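Local coordinates for protein leucine aminopeptidase (Fimbriiglobus ruber, PDB 7D1B) that probably acts as a zinc-dependent glutaminyl cyclase of the M28 peptidase family, turning N-terminal glutamine of peptides into pyroglutamate, at residues A[322-325]-A[326-330]; A[259-262]-A[263-267]; A[51-54]-A[55-59]; A[242-246]-A[247-251]. All coordinates share one frame; numbering follows the deposited sequence. Where two conformers were deposited one is given.

Contact 1 of 4, residues A[322-325]-A[326-330]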
ATOM      1  N   GLN A 322      -5.877  14.479   2.849  1.00 12.04           N
ATOM      2  CA  GLN A 322      -6.121  13.341   1.974  1.00 11.53           C
ATOM      3  C   GLN A 322      -5.739  12.034   2.662  1.00 11.36           C
ATOM      4  O   GLN A 322      -6.473  11.033   2.570  1.00 11.86           O
ATOM      5  CB  GLN A 322      -5.342  13.537   0.677  1.00 12.35           C
ATOM      6  CG  GLN A 322      -5.452  12.395  -0.324  1.00 12.12           C
ATOM      7  CD  GLN A 322      -6.868  12.123  -0.808  1.00 11.39           C
ATOM      8  OE1 GLN A 322      -7.760  12.981  -0.729  1.00 12.50           O
ATOM      9  NE2 GLN A 322      -7.090  10.922  -1.322  1.00 12.07           N
ATOM     10  N   MET A 323      -4.613  12.028   3.388  1.00 11.59           N
ATOM     11  CA  MET A 323      -4.224  10.834   4.128  1.00 12.37           C
ATOM     12  C   MET A 323      -5.277  10.465   5.165  1.00 11.66           C
ATOM     13  O   MET A 323      -5.628   9.294   5.310  1.00 12.71           O
ATOM     14  CB  MET A 323      -2.871  11.052   4.801  1.00 13.32           C
ATOM     15  CG  MET A 323      -1.759  11.212   3.818  1.00 14.17           C
ATOM     16  SD  MET A 323      -0.108  11.161   4.472  0.62 12.63           S
ATOM     17  CE  MET A 323       0.094   9.465   5.015  1.00 13.49           C
ATOM     18  N   VAL A 324      -5.775  11.454   5.912  1.00 12.19           N
ATOM     19  CA  VAL A 324      -6.778  11.203   6.944  1.00 12.68           C
ATOM     20  C   VAL A 324      -8.060  10.658   6.326  1.00 11.28           C
ATOM     21  O   VAL A 324      -8.675   9.725   6.860  1.00 11.77           O
ATOM     22  CB  VAL A 324      -7.032  12.488   7.765  1.00 14.80           C
ATOM     23  CG1 VAL A 324      -8.337  12.378   8.566  1.00 16.30           C
ATOM     24  CG2 VAL A 324      -5.841  12.796   8.674  1.00 16.81           C
ATOM     25  N   ASP A 325      -8.489  11.235   5.196  1.00 11.50           N
ATOM     26  CA  ASP A 325      -9.697  10.748   4.536  1.00 11.39           C
ATOM     27  C   ASP A 325      -9.553   9.276   4.165  1.00 10.87           C
ATOM     28  O   ASP A 325     -10.449   8.459   4.426  1.00 11.73           O
ATOM     29  CB  ASP A 325      -9.967  11.545   3.262  1.00 11.59           C
ATOM     30  CG  ASP A 325     -10.657  12.862   3.484  1.00 12.75           C
ATOM     31  OD1 ASP A 325     -11.004  13.223   4.622  1.00 15.24           O
ATOM     32  OD2 ASP A 325     -10.835  13.554   2.472  1.00 14.05           O
ATOM     33  N   VAL A 326      -8.430   8.917   3.531  1.00 10.82           N
ATOM     34  CA  VAL A 326      -8.235   7.520   3.151  1.00 10.69           C
ATOM     35  C   VAL A 326      -8.152   6.627   4.388  1.00 10.21           C
ATOM     36  O   VAL A 326      -8.740   5.532   4.418  1.00 11.09           O
ATOM     37  CB  VAL A 326      -7.031   7.380   2.208  1.00 11.33           C
ATOM     38  CG1 VAL A 326      -6.700   5.914   1.941  1.00 12.24           C
ATOM     39  CG2 VAL A 326      -7.318   8.117   0.891  1.00 12.58           C
ATOM     40  N   GLY A 327      -7.471   7.094   5.439  1.00 10.94           N
ATOM     41  CA  GLY A 327      -7.419   6.323   6.669  1.00 11.60           C
ATOM     42  C   GLY A 327      -8.784   6.069   7.270  1.00 10.70           C
ATOM     43  O   GLY A 327      -9.085   4.957   7.718  1.00 11.84           O
ATOM     44  N   ASN A 328      -9.647   7.086   7.271  1.00 11.41           N
ATOM     45  CA  ASN A 328     -10.983   6.901   7.816  1.00 11.70           C
ATOM     46  C   ASN A 328     -11.809   5.970   6.955  1.00 11.35           C
ATOM     47  O   ASN A 328     -12.614   5.209   7.491  1.00 11.48           O
ATOM     48  CB  ASN A 328     -11.644   8.245   8.015  1.00 14.70           C
ATOM     49  CG  ASN A 328     -11.257   8.864   9.348  1.00 15.57           C
ATOM     50  OD1 ASN A 328     -11.200   8.171  10.380  1.00 17.60           O
ATOM     51  ND2 ASN A 328     -11.065  10.156   9.359  1.00 19.04           N
ATOM     52  N   VAL A 329     -11.621   5.991   5.634  1.00 10.96           N
ATOM     53  CA  VAL A 329     -12.328   5.026   4.792  1.00 11.07           C
ATOM     54  C   VAL A 329     -11.888   3.609   5.118  1.00 10.43           C
ATOM     55  O   VAL A 329     -12.716   2.704   5.255  1.00 10.94           O
ATOM     56  CB  VAL A 329     -12.148   5.380   3.304  1.00 12.11           C
ATOM     57  CG1 VAL A 329     -12.691   4.267   2.415  1.00 12.59           C
ATOM     58  CG2 VAL A 329     -12.839   6.702   3.016  1.00 12.76           C
ATOM     59  N   LEU A 330     -10.577   3.397   5.263  1.00 10.63           N
ATOM     60  CA  LEU A 330     -10.090   2.058   5.624  1.00 11.16           C
ATOM     61  C   LEU A 330     -10.649   1.613   6.968  1.00 10.89           C
ATOM     62  O   LEU A 330     -11.090   0.466   7.115  1.00 11.25           O
ATOM     63  CB  LEU A 330      -8.567   2.057   5.690  1.00 11.64           C
ATOM     64  CG  LEU A 330      -7.840   2.258   4.367  1.00 12.69           C
ATOM     65  CD1 LEU A 330      -6.362   2.499   4.626  1.00 14.25           C
ATOM     66  CD2 LEU A 330      -8.039   1.038   3.475  1.00 14.96           C
TER
HETATM   67  O   HOH W   1     -11.688  12.136   7.111  1.00 23.32           O
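The amide of Asn328 meets Val324, one turn back, through its nitrogen: ND2 lies 3.6 Å from Val324 CG1, the two side chains running alongside and pointing the same way. The amide of Gln322 also brings its nitrogen to a methyl, NE2 standing 3.6 Å from Val326 CG2, but here the side chains slant across each other. The third flat group, the carboxylate of Asp325, reaches the next turn through water. That water donates to Asp325 OD1 at 2.8 Å and accepts from Asn328 ND2 at 3.1 Å, bridging a carboxylate and an amide three residues apart.

All of this rides on helix 320-336, the last helix of this M28-family chain. Four backbone i to i+4 bonds join 322-325 to 326-330, among them Asn328 N to Val324 O at 2.8 Å. Beta-branched residues pack close to the carbonyls, Val329 CG2 sitting 3.3 Å from Asp325 O. Gln322 leaves the backbone with CG opposite N (chi1 178°) and then bends at chi2 (61°), which brings its amide forward along the helix, beside Val326.

Gln322 NE2 also donates to Phe235 O and Ser270 OG, and Asn328 OD1 accepts from Phe47 N; within the helix, Asp325 OD1 forms a salt bridge with Lys321. Buried amides are thus paired while joining the helix to neighbouring loops, and Lys321 would be expected to favour the ionised form of Asp325.

Contact 2 of 4, residues A[259-262]-A[263-267]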
ATOM      1  N   LEU A 259     -16.163   0.125  -0.003  1.00 11.76           N
ATOM      2  CA  LEU A 259     -15.200   1.193   0.230  1.00 12.36           C
ATOM      3  C   LEU A 259     -15.747   2.532  -0.235  1.00 11.19           C
ATOM      4  O   LEU A 259     -15.628   3.543   0.468  1.00 11.92           O
ATOM      5  CB  LEU A 259     -13.916   0.882  -0.507  1.00 14.18           C
ATOM      6  CG  LEU A 259     -12.929  -0.094   0.045  0.56 13.83           C
ATOM      7  CD1 LEU A 259     -11.863  -0.247  -1.019  0.56 14.79           C
ATOM      8  CD2 LEU A 259     -12.307   0.421   1.350  0.56 14.59           C
ATOM      9  N   TRP A 260     -16.323   2.560  -1.431  1.00 11.11           N
ATOM     10  CA  TRP A 260     -16.862   3.813  -1.937  1.00 11.20           C
ATOM     11  C   TRP A 260     -18.117   4.233  -1.169  1.00 10.93           C
ATOM     12  O   TRP A 260     -18.359   5.433  -0.992  1.00 11.87           O
ATOM     13  CB  TRP A 260     -17.104   3.734  -3.454  1.00 11.54           C
ATOM     14  CG  TRP A 260     -15.925   4.168  -4.308  1.00 11.72           C
ATOM     15  CD1 TRP A 260     -15.891   5.272  -5.116  1.00 12.10           C
ATOM     16  CD2 TRP A 260     -14.638   3.524  -4.458  1.00 11.25           C
ATOM     17  NE1 TRP A 260     -14.671   5.363  -5.748  1.00 12.58           N
ATOM     18  CE2 TRP A 260     -13.888   4.306  -5.367  1.00 12.11           C
ATOM     19  CE3 TRP A 260     -14.059   2.357  -3.938  1.00 11.86           C
ATOM     20  CZ2 TRP A 260     -12.585   3.967  -5.756  1.00 12.91           C
ATOM     21  CZ3 TRP A 260     -12.759   2.035  -4.315  1.00 13.10           C
ATOM     22  CH2 TRP A 260     -12.033   2.836  -5.218  1.00 13.34           C
ATOM     23  N   ARG A 261     -18.898   3.272  -0.651  1.00 11.51           N
ATOM     24  CA  ARG A 261     -20.019   3.612   0.220  1.00 11.44           C
ATOM     25  C   ARG A 261     -19.513   4.280   1.494  1.00 11.08           C
ATOM     26  O   ARG A 261     -20.025   5.333   1.914  1.00 11.26           O
ATOM     27  CB  ARG A 261     -20.825   2.340   0.528  1.00 12.30           C
ATOM     28  CG  ARG A 261     -22.106   2.589   1.309  1.00 12.60           C
ATOM     29  CD  ARG A 261     -22.852   1.297   1.613  1.00 13.57           C
ATOM     30  NE  ARG A 261     -23.206   0.619   0.360  1.00 12.78           N
ATOM     31  CZ  ARG A 261     -22.817  -0.608  -0.005  1.00 13.41           C
ATOM     32  NH1 ARG A 261     -22.118  -1.376   0.818  1.00 16.56           N
ATOM     33  NH2 ARG A 261     -23.145  -1.061  -1.212  1.00 13.87           N
ATOM     34  N   VAL A 262     -18.506   3.680   2.134  1.00 11.35           N
ATOM     35  CA  VAL A 262     -17.920   4.307   3.322  1.00 11.37           C
ATOM     36  C   VAL A 262     -17.385   5.698   2.995  1.00 11.06           C
ATOM     37  O   VAL A 262     -17.581   6.643   3.764  1.00 11.96           O
ATOM     38  CB  VAL A 262     -16.844   3.398   3.942  1.00 11.71           C
ATOM     39  CG1 VAL A 262     -16.059   4.130   5.014  1.00 13.04           C
ATOM     40  CG2 VAL A 262     -17.478   2.145   4.525  1.00 12.71           C
ATOM     41  N   ALA A 263     -16.692   5.849   1.850  1.00 10.82           N
ATOM     42  CA  ALA A 263     -16.172   7.159   1.473  1.00 11.42           C
ATOM     43  C   ALA A 263     -17.286   8.190   1.380  1.00 11.05           C
ATOM     44  O   ALA A 263     -17.096   9.356   1.754  1.00 12.23           O
ATOM     45  CB  ALA A 263     -15.415   7.070   0.153  1.00 12.34           C
ATOM     46  N   GLY A 264     -18.448   7.789   0.853  1.00 11.81           N
ATOM     47  CA  GLY A 264     -19.567   8.723   0.785  1.00 12.26           C
ATOM     48  C   GLY A 264     -20.021   9.154   2.164  1.00 12.48           C
ATOM     49  O   GLY A 264     -20.309  10.332   2.405  1.00 14.54           O
ATOM     50  N   TRP A 265     -20.063   8.205   3.098  1.00 12.37           N
ATOM     51  CA  TRP A 265     -20.483   8.513   4.461  1.00 13.47           C
ATOM     52  C   TRP A 265     -19.463   9.338   5.237  1.00 13.86           C
ATOM     53  O   TRP A 265     -19.849  10.142   6.079  1.00 16.59           O
ATOM     54  CB  TRP A 265     -20.776   7.205   5.169  1.00 14.62           C
ATOM     55  CG  TRP A 265     -22.056   6.556   4.720  1.00 15.11           C
ATOM     56  CD1 TRP A 265     -23.174   7.183   4.230  1.00 17.11           C
ATOM     57  CD2 TRP A 265     -22.361   5.163   4.754  1.00 14.06           C
ATOM     58  NE1 TRP A 265     -24.157   6.258   3.965  1.00 17.53           N
ATOM     59  CE2 TRP A 265     -23.688   5.010   4.285  1.00 15.27           C
ATOM     60  CE3 TRP A 265     -21.644   4.024   5.123  1.00 14.70           C
ATOM     61  CZ2 TRP A 265     -24.318   3.764   4.215  1.00 16.64           C
ATOM     62  CZ3 TRP A 265     -22.275   2.783   5.061  1.00 16.44           C
ATOM     63  CH2 TRP A 265     -23.601   2.667   4.606  1.00 16.43           C
ATOM     64  N   VAL A 266     -18.166   9.133   5.000  1.00 13.28           N
ATOM     65  CA  VAL A 266     -17.216   9.929   5.764  0.61 14.39           C
ATOM     66  C   VAL A 266     -16.853  11.231   5.079  1.00 13.98           C
ATOM     67  O   VAL A 266     -16.214  12.074   5.706  1.00 18.05           O
ATOM     68  CB  VAL A 266     -15.992   9.137   6.246  0.61 15.10           C
ATOM     69  CG1 VAL A 266     -16.449   7.920   7.050  0.61 16.44           C
ATOM     70  CG2 VAL A 266     -15.166   8.747   5.059  0.61 14.45           C
ATOM     71  N   GLY A 267     -17.310  11.461   3.855  1.00 13.11           N
ATOM     72  CA  GLY A 267     -17.001  12.701   3.168  1.00 14.18           C
ATOM     73  C   GLY A 267     -15.632  12.718   2.524  1.00 13.34           C
ATOM     74  O   GLY A 267     -15.057  13.796   2.339  1.00 15.09           O
TER
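Arg261 and Trp265, one turn apart in the final turns of alpha-helix 253-266, make a CH-pi contact. Arg261 CG sits 3.7 Å from the centroid of the six-membered ring of Trp265, only 15° off the ring normal, and CD follows it, 3.4 Å from Trp265 CH2. The arginine chain starts with CG opposite the backbone N (chi1 -174°) and stays extended through chi2, which lays its methylenes alongside the indole, and bends only at chi3. CG and CD do the touching; beyond the bend the guanidinium plane is turned 54° from the ring. Lys41 adds a cation-pi contact to the same tryptophan. With a serine in place of Trp265, the methylenes of Arg261 would probably lose the surface they rest on, leaving the arginine freer to swing and Lys41 without its aromatic partner.

The other flank of the helix faces inward. Ala263 CB lies 3.5 Å from Leu259 O and packs on Val329 of helix 320-336, where Val262 meets Ile336. Trp260 turns its indole elsewhere, NE1 donating to Val272 O and the ring meeting Phe271 edge-to-face.

The ladder of i to i+4 bonds runs on to Val266 N, 2.8 Å from Val262 O. Gly267 then leaves helical geometry with a positive phi, a conformation that suits glycine, and its N still makes a weak hydrogen bond to Ala263 O at 3.0 Å.

Contact 3 of 4, residues A[51-54]-A[55-59]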
ATOM      1  N   PRO A  51      -3.443  14.621  10.755  1.00 13.16           N
ATOM      2  CA  PRO A  51      -2.893  14.840   9.400  1.00 13.63           C
ATOM      3  C   PRO A  51      -1.447  15.304   9.407  1.00 13.97           C
ATOM      4  O   PRO A  51      -0.667  14.936   8.516  1.00 14.92           O
ATOM      5  CB  PRO A  51      -3.839  15.895   8.805  1.00 14.65           C
ATOM      6  CG  PRO A  51      -4.365  16.664  10.040  1.00 14.84           C
ATOM      7  CD  PRO A  51      -4.498  15.594  11.114  1.00 14.62           C
ATOM      8  N   ASP A  52      -1.067  16.119  10.395  1.00 14.17           N
ATOM      9  CA  ASP A  52       0.307  16.599  10.461  1.00 15.29           C
ATOM     10  C   ASP A  52       1.256  15.472  10.817  1.00 13.77           C
ATOM     11  O   ASP A  52       2.357  15.381  10.267  1.00 14.63           O
ATOM     12  CB  ASP A  52       0.398  17.745  11.462  1.00 18.65           C
ATOM     13  CG  ASP A  52      -0.443  18.920  11.047  1.00 25.02           C
ATOM     14  OD1 ASP A  52      -0.419  19.268   9.846  1.00 27.35           O
ATOM     15  OD2 ASP A  52      -1.158  19.464  11.902  1.00 31.34           O
ATOM     16  N   ARG A  53       0.844  14.592  11.733  1.00 14.11           N
ATOM     17  CA  ARG A  53       1.674  13.450  12.087  1.00 13.52           C
ATOM     18  C   ARG A  53       1.829  12.506  10.900  1.00 13.07           C
ATOM     19  O   ARG A  53       2.927  11.992  10.641  1.00 13.99           O
ATOM     20  CB  ARG A  53       1.076  12.755  13.309  1.00 14.25           C
ATOM     21  CG  ARG A  53       1.948  11.642  13.842  1.00 15.05           C
ATOM     22  CD  ARG A  53       1.500  11.168  15.223  1.00 15.74           C
ATOM     23  NE  ARG A  53       0.128  10.667  15.162  1.00 14.74           N
ATOM     24  CZ  ARG A  53      -0.601  10.346  16.221  1.00 15.11           C
ATOM     25  NH1 ARG A  53      -0.090  10.474  17.436  1.00 17.10           N
ATOM     26  NH2 ARG A  53      -1.840   9.902  16.062  1.00 15.23           N
ATOM     27  N   ALA A  54       0.746  12.286  10.150  1.00 13.33           N
ATOM     28  CA  ALA A  54       0.830  11.426   8.975  1.00 13.62           C
ATOM     29  C   ALA A  54       1.848  11.960   7.970  1.00 13.23           C
ATOM     30  O   ALA A  54       2.669  11.195   7.425  1.00 13.84           O
ATOM     31  CB  ALA A  54      -0.565  11.291   8.358  1.00 14.77           C
ATOM     32  N   VAL A  55       1.820  13.277   7.707  1.00 13.61           N
ATOM     33  CA  VAL A  55       2.800  13.845   6.781  1.00 14.48           C
ATOM     34  C   VAL A  55       4.209  13.742   7.355  1.00 14.00           C
ATOM     35  O   VAL A  55       5.176  13.486   6.618  1.00 15.07           O
ATOM     36  CB  VAL A  55       2.429  15.289   6.408  1.00 16.35           C
ATOM     37  CG1 VAL A  55       3.547  15.941   5.616  1.00 20.71           C
ATOM     38  CG2 VAL A  55       1.136  15.299   5.623  1.00 17.12           C
ATOM     39  N   LYS A  56       4.349  13.942   8.673  1.00 14.23           N
ATOM     40  CA  LYS A  56       5.653  13.806   9.312  1.00 15.05           C
ATOM     41  C   LYS A  56       6.224  12.415   9.101  1.00 13.24           C
ATOM     42  O   LYS A  56       7.433  12.261   8.928  1.00 14.77           O
ATOM     43  CB  LYS A  56       5.551  14.136  10.803  1.00 17.57           C
ATOM     44  CG  LYS A  56       6.830  13.918  11.611  0.66 20.21           C
ATOM     45  CD  LYS A  56       6.591  14.082  13.121  0.66 24.34           C
ATOM     46  CE  LYS A  56       5.879  12.862  13.707  0.66 25.84           C
ATOM     47  NZ  LYS A  56       5.609  12.961  15.173  0.66 28.30           N
ATOM     48  N   TYR A  57       5.377  11.385   9.122  1.00 13.60           N
ATOM     49  CA  TYR A  57       5.878  10.036   8.860  1.00 13.27           C
ATOM     50  C   TYR A  57       6.347   9.884   7.413  1.00 12.81           C
ATOM     51  O   TYR A  57       7.343   9.196   7.157  1.00 13.95           O
ATOM     52  CB  TYR A  57       4.829   8.983   9.234  1.00 13.83           C
ATOM     53  CG  TYR A  57       4.591   8.854  10.717  1.00 13.52           C
ATOM     54  CD1 TYR A  57       5.640   8.957  11.616  1.00 16.51           C
ATOM     55  CD2 TYR A  57       3.318   8.614  11.216  1.00 13.92           C
ATOM     56  CE1 TYR A  57       5.430   8.823  12.972  1.00 16.40           C
ATOM     57  CE2 TYR A  57       3.095   8.474  12.572  1.00 14.27           C
ATOM     58  CZ  TYR A  57       4.150   8.594  13.451  1.00 13.99           C
ATOM     59  OH  TYR A  57       3.948   8.468  14.810  1.00 15.70           O
ATOM     60  N   VAL A  58       5.654  10.517   6.453  1.00 12.93           N
ATOM     61  CA  VAL A  58       6.191  10.522   5.084  1.00 13.11           C
ATOM     62  C   VAL A  58       7.582  11.147   5.068  1.00 13.21           C
ATOM     63  O   VAL A  58       8.522  10.615   4.459  1.00 14.13           O
ATOM     64  CB  VAL A  58       5.262  11.249   4.096  1.00 13.53           C
ATOM     65  CG1 VAL A  58       5.908  11.260   2.710  1.00 15.72           C
ATOM     66  CG2 VAL A  58       3.898  10.589   4.041  1.00 14.46           C
ATOM     67  N   GLN A  59       7.716  12.315   5.704  1.00 14.01           N
ATOM     68  CA  GLN A  59       9.004  13.000   5.725  1.00 14.73           C
ATOM     69  C   GLN A  59      10.071  12.133   6.382  1.00 14.84           C
ATOM     70  O   GLN A  59      11.214  12.086   5.918  1.00 15.51           O
ATOM     71  CB  GLN A  59       8.863  14.324   6.470  1.00 16.52           C
ATOM     72  CG  GLN A  59      10.124  15.174   6.423  1.00 19.79           C
ATOM     73  CD  GLN A  59      10.354  15.750   5.041  1.00 22.43           C
ATOM     74  OE1 GLN A  59       9.495  16.462   4.513  1.00 23.51           O
ATOM     75  NE2 GLN A  59      11.499  15.437   4.442  1.00 24.55           N
TER
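Arg53 and Tyr57 pair along the opening turns of helix 51-63, an i to i+4 contact on an amphipathic helix laid against the core. The aliphatic part of the arginine does the touching: CG is 3.6 Å from Tyr57 CE2 and CD is 3.7 Å from Tyr57 OH. The two side chains run side by side in the same direction, and the guanidinium and phenol planes are only 11° apart. Arg53 is extended through chi1 and chi2 (-174° and 167°), carrying its methylenes out along the ring before the chain turns at chi3. The carbonyl of Arg53 lies over one face of the ring, its O 3.4 Å from Tyr57 CD2, while accepting from Tyr57 N at 2.9 Å.

On another side of the helix, Val55 CG2 comes to 3.4 Å from Pro51 O, whose carbonyl also takes Val55 N at 3.1 Å. A proline fits this first turn, where a backbone N-H has no carbonyl of an earlier turn to bind. Asp50, just ahead, accepts from Arg53 N.

Both polar ends are anchored beyond the helix: Arg53 NE forms a salt bridge with Glu165 of helix 153-167, and Tyr57 OH is hydrogen-bonded to His168 NE2. The Tyr57 ring also meets His84 of helix 72-87 edge-to-face. Tyr57 and Val58 pack on Ala161 of helix 153-167, while Ala54 and Val58 rest on Met323 of helix 320-336, so helix 51-63 lies against both.

Contact 4 of 4, residues A[242-246]-A[247-251]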
ATOM      1  N   LEU A 242      -9.418   9.318  -6.875  1.00 11.46           N
ATOM      2  CA  LEU A 242      -9.331   7.873  -6.629  1.00 11.41           C
ATOM      3  C   LEU A 242     -10.498   7.227  -7.359  1.00 11.56           C
ATOM      4  O   LEU A 242     -11.609   7.123  -6.839  1.00 11.75           O
ATOM      5  CB  LEU A 242      -9.313   7.570  -5.127  1.00 11.92           C
ATOM      6  CG  LEU A 242      -8.205   8.264  -4.322  1.00 11.64           C
ATOM      7  CD1 LEU A 242      -8.350   7.935  -2.843  1.00 12.09           C
ATOM      8  CD2 LEU A 242      -6.808   7.909  -4.839  1.00 12.70           C
ATOM      9  N   ALA A 243     -10.242   6.840  -8.608  1.00 13.38           N
ATOM     10  CA  ALA A 243     -11.243   6.274  -9.493  1.00 12.71           C
ATOM     11  C   ALA A 243     -11.136   4.753  -9.514  1.00 13.11           C
ATOM     12  O   ALA A 243     -10.309   4.148  -8.833  1.00 14.65           O
ATOM     13  CB  ALA A 243     -11.135   6.905 -10.891  1.00 13.77           C
ATOM     14  N   MET A 244     -12.001   4.127 -10.302  1.00 12.88           N
ATOM     15  CA  MET A 244     -12.157   2.680 -10.288  1.00 12.81           C
ATOM     16  C   MET A 244     -11.401   2.071 -11.463  1.00 14.21           C
ATOM     17  O   MET A 244     -11.717   2.338 -12.625  1.00 14.84           O
ATOM     18  CB  MET A 244     -13.640   2.348 -10.362  1.00 13.73           C
ATOM     19  CG  MET A 244     -14.393   2.896  -9.166  1.00 13.77           C
ATOM     20  SD  MET A 244     -16.165   2.705  -9.380  1.00 14.33           S
ATOM     21  CE  MET A 244     -16.732   3.018  -7.706  1.00 14.85           C
ATOM     22  N   GLU A 245     -10.393   1.260 -11.174  1.00 17.90           N
ATOM     23  CA  GLU A 245      -9.701   0.618 -12.292  1.00 19.78           C
ATOM     24  C   GLU A 245     -10.127  -0.823 -12.442  1.00 17.58           C
ATOM     25  O   GLU A 245     -10.735  -1.410 -11.545  1.00 15.11           O
ATOM     26  CB  GLU A 245      -8.177   0.789 -12.371  1.00 19.05           C
ATOM     27  CG  GLU A 245      -7.335   0.071 -11.311  1.00 17.03           C
ATOM     28  CD  GLU A 245      -7.192  -1.441 -11.526  1.00 13.90           C
ATOM     29  OE1 GLU A 245      -7.412  -2.177 -10.548  1.00 12.80           O
ATOM     30  OE2 GLU A 245      -6.901  -1.895 -12.658  1.00 15.18           O
ATOM     31  N   GLY A 246      -9.851  -1.356 -13.629  1.00 19.82           N
ATOM     32  CA  GLY A 246     -10.547  -2.542 -14.073  1.00 19.91           C
ATOM     33  C   GLY A 246     -10.221  -3.794 -13.290  1.00 16.20           C
ATOM     34  O   GLY A 246     -11.101  -4.625 -13.063  1.00 17.52           O
ATOM     35  N   TYR A 247      -8.950  -3.998 -12.916  1.00 14.35           N
ATOM     36  CA  TYR A 247      -8.668  -5.236 -12.197  1.00 14.15           C
ATOM     37  C   TYR A 247      -9.383  -5.257 -10.852  1.00 13.48           C
ATOM     38  O   TYR A 247      -9.877  -6.306 -10.419  1.00 13.94           O
ATOM     39  CB  TYR A 247      -7.169  -5.442 -12.031  1.00 13.96           C
ATOM     40  CG  TYR A 247      -6.472  -5.720 -13.332  1.00 15.64           C
ATOM     41  CD1 TYR A 247      -6.637  -6.930 -13.988  1.00 20.31           C
ATOM     42  CD2 TYR A 247      -5.633  -4.776 -13.896  1.00 16.38           C
ATOM     43  CE1 TYR A 247      -5.975  -7.194 -15.191  1.00 22.42           C
ATOM     44  CE2 TYR A 247      -4.966  -5.023 -15.090  1.00 19.65           C
ATOM     45  CZ  TYR A 247      -5.155  -6.227 -15.734  1.00 22.57           C
ATOM     46  OH  TYR A 247      -4.504  -6.476 -16.921  1.00 27.42           O
ATOM     47  N   SER A 248      -9.466  -4.095 -10.199  1.00 12.51           N
ATOM     48  CA  SER A 248     -10.179  -3.964  -8.929  1.00 12.76           C
ATOM     49  C   SER A 248     -11.666  -4.206  -9.116  1.00 11.97           C
ATOM     50  O   SER A 248     -12.293  -4.933  -8.338  1.00 12.41           O
ATOM     51  CB  SER A 248      -9.981  -2.550  -8.399  1.00 12.79           C
ATOM     52  OG  SER A 248      -8.614  -2.289  -8.129  1.00 12.68           O
ATOM     53  N   LEU A 249     -12.251  -3.593 -10.151  1.00 12.54           N
ATOM     54  CA  LEU A 249     -13.672  -3.791 -10.421  1.00 13.35           C
ATOM     55  C   LEU A 249     -13.983  -5.255 -10.699  1.00 13.76           C
ATOM     56  O   LEU A 249     -14.976  -5.796 -10.198  1.00 14.04           O
ATOM     57  CB  LEU A 249     -14.113  -2.947 -11.616  1.00 13.88           C
ATOM     58  CG  LEU A 249     -14.268  -1.462 -11.345  1.00 13.41           C
ATOM     59  CD1 LEU A 249     -14.353  -0.701 -12.655  1.00 15.57           C
ATOM     60  CD2 LEU A 249     -15.464  -1.179 -10.446  1.00 15.04           C
ATOM     61  N   ARG A 250     -13.154  -5.915 -11.508  1.00 14.71           N
ATOM     62  CA  ARG A 250     -13.452  -7.293 -11.878  1.00 15.21           C
ATOM     63  C   ARG A 250     -13.197  -8.245 -10.722  1.00 15.16           C
ATOM     64  O   ARG A 250     -13.929  -9.223 -10.542  1.00 17.58           O
ATOM     65  CB  ARG A 250     -12.646  -7.686 -13.114  1.00 17.41           C
ATOM     66  CG  ARG A 250     -13.136  -6.953 -14.364  1.00 20.73           C
ATOM     67  CD  ARG A 250     -12.452  -7.441 -15.634  1.00 23.51           C
ATOM     68  NE  ARG A 250     -11.006  -7.209 -15.614  1.00 24.06           N
ATOM     69  CZ  ARG A 250     -10.413  -6.095 -16.045  1.00 25.61           C
ATOM     70  NH1 ARG A 250     -11.134  -5.094 -16.550  1.00 26.42           N
ATOM     71  NH2 ARG A 250      -9.094  -5.985 -15.977  1.00 27.37           N
ATOM     72  N   GLY A 251     -12.159  -7.983  -9.930  1.00 14.02           N
ATOM     73  CA  GLY A 251     -11.785  -8.918  -8.889  1.00 14.65           C
ATOM     74  C   GLY A 251     -12.549  -8.749  -7.600  1.00 13.74           C
ATOM     75  O   GLY A 251     -12.655  -9.709  -6.832  1.00 15.32           O
TER
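Met244, the last residue of strand 242-244, crosses Leu249 at about a right angle: its CB is 3.9 Å from Leu249 CD1, and its SD lies farther along, near Leu249 CD2. Glu245 comes next, and its side chain curls over the start of the helix that follows. Its CG takes the crowded position between backbone N and carbonyl carbon (chi1 70°), and a second bend at chi2 (76°) folds the carboxylate onto the N-H groups that follow.

This is a side-chain N-cap on helix 246-251. OE1 accepts from Ser248 N at 2.8 Å, well above the carboxylate plane, and from Ser248 OG at 2.7 Å through its anti lone pair. OE2 takes Tyr247 N at 2.9 Å, again from above the plane. Each oxygen also accepts from a residue later in the chain, His287 NE2 for OE1 and Val283 N for OE2, so the cap joins the helix start to helix 287-292 and the loop before it. An alanine at Glu245 would probably leave the N-H groups of Tyr247 and Ser248 without their cap and take an acceptor from His287 and Val283. The backbone adds Leu249 N to Glu245 O at 3.0 Å, in the carbonyl plane.

Gly246 follows, and its O does double duty. It accepts from Arg250 N at 2.9 Å and lies 3.4 Å from the guanidinium plane of Arg250, over its centre. Arg250 NH2 in turn stands over one face of the Tyr247 ring, toward its rim. The guanidinium is brought there by a bend at chi3 (-62°), and its NH2 forms a salt bridge with Asp282.

Overall arrangement
From the N terminus the order is contact 3 (51-59), contact 4 (242-251), contact 2 (259-267) and contact 1 (322-330). Each is a local contact within one continuous run, so none closes a long loop, and none nests in or crosses another. Contact 1 is the common neighbour: Met323 and Val324 pack on helix 51-63 of contact 3, Val329 on helix 253-266 of contact 2, and Gln322 and Val326 on Leu242 of contact 4. Contacts 4 and 2 lie on successive helices, and Trp260 bears on strand 242-244. Contacts 3 and 4 do not touch and lie on opposite sides of the chain's centre, about 28 Å between centres.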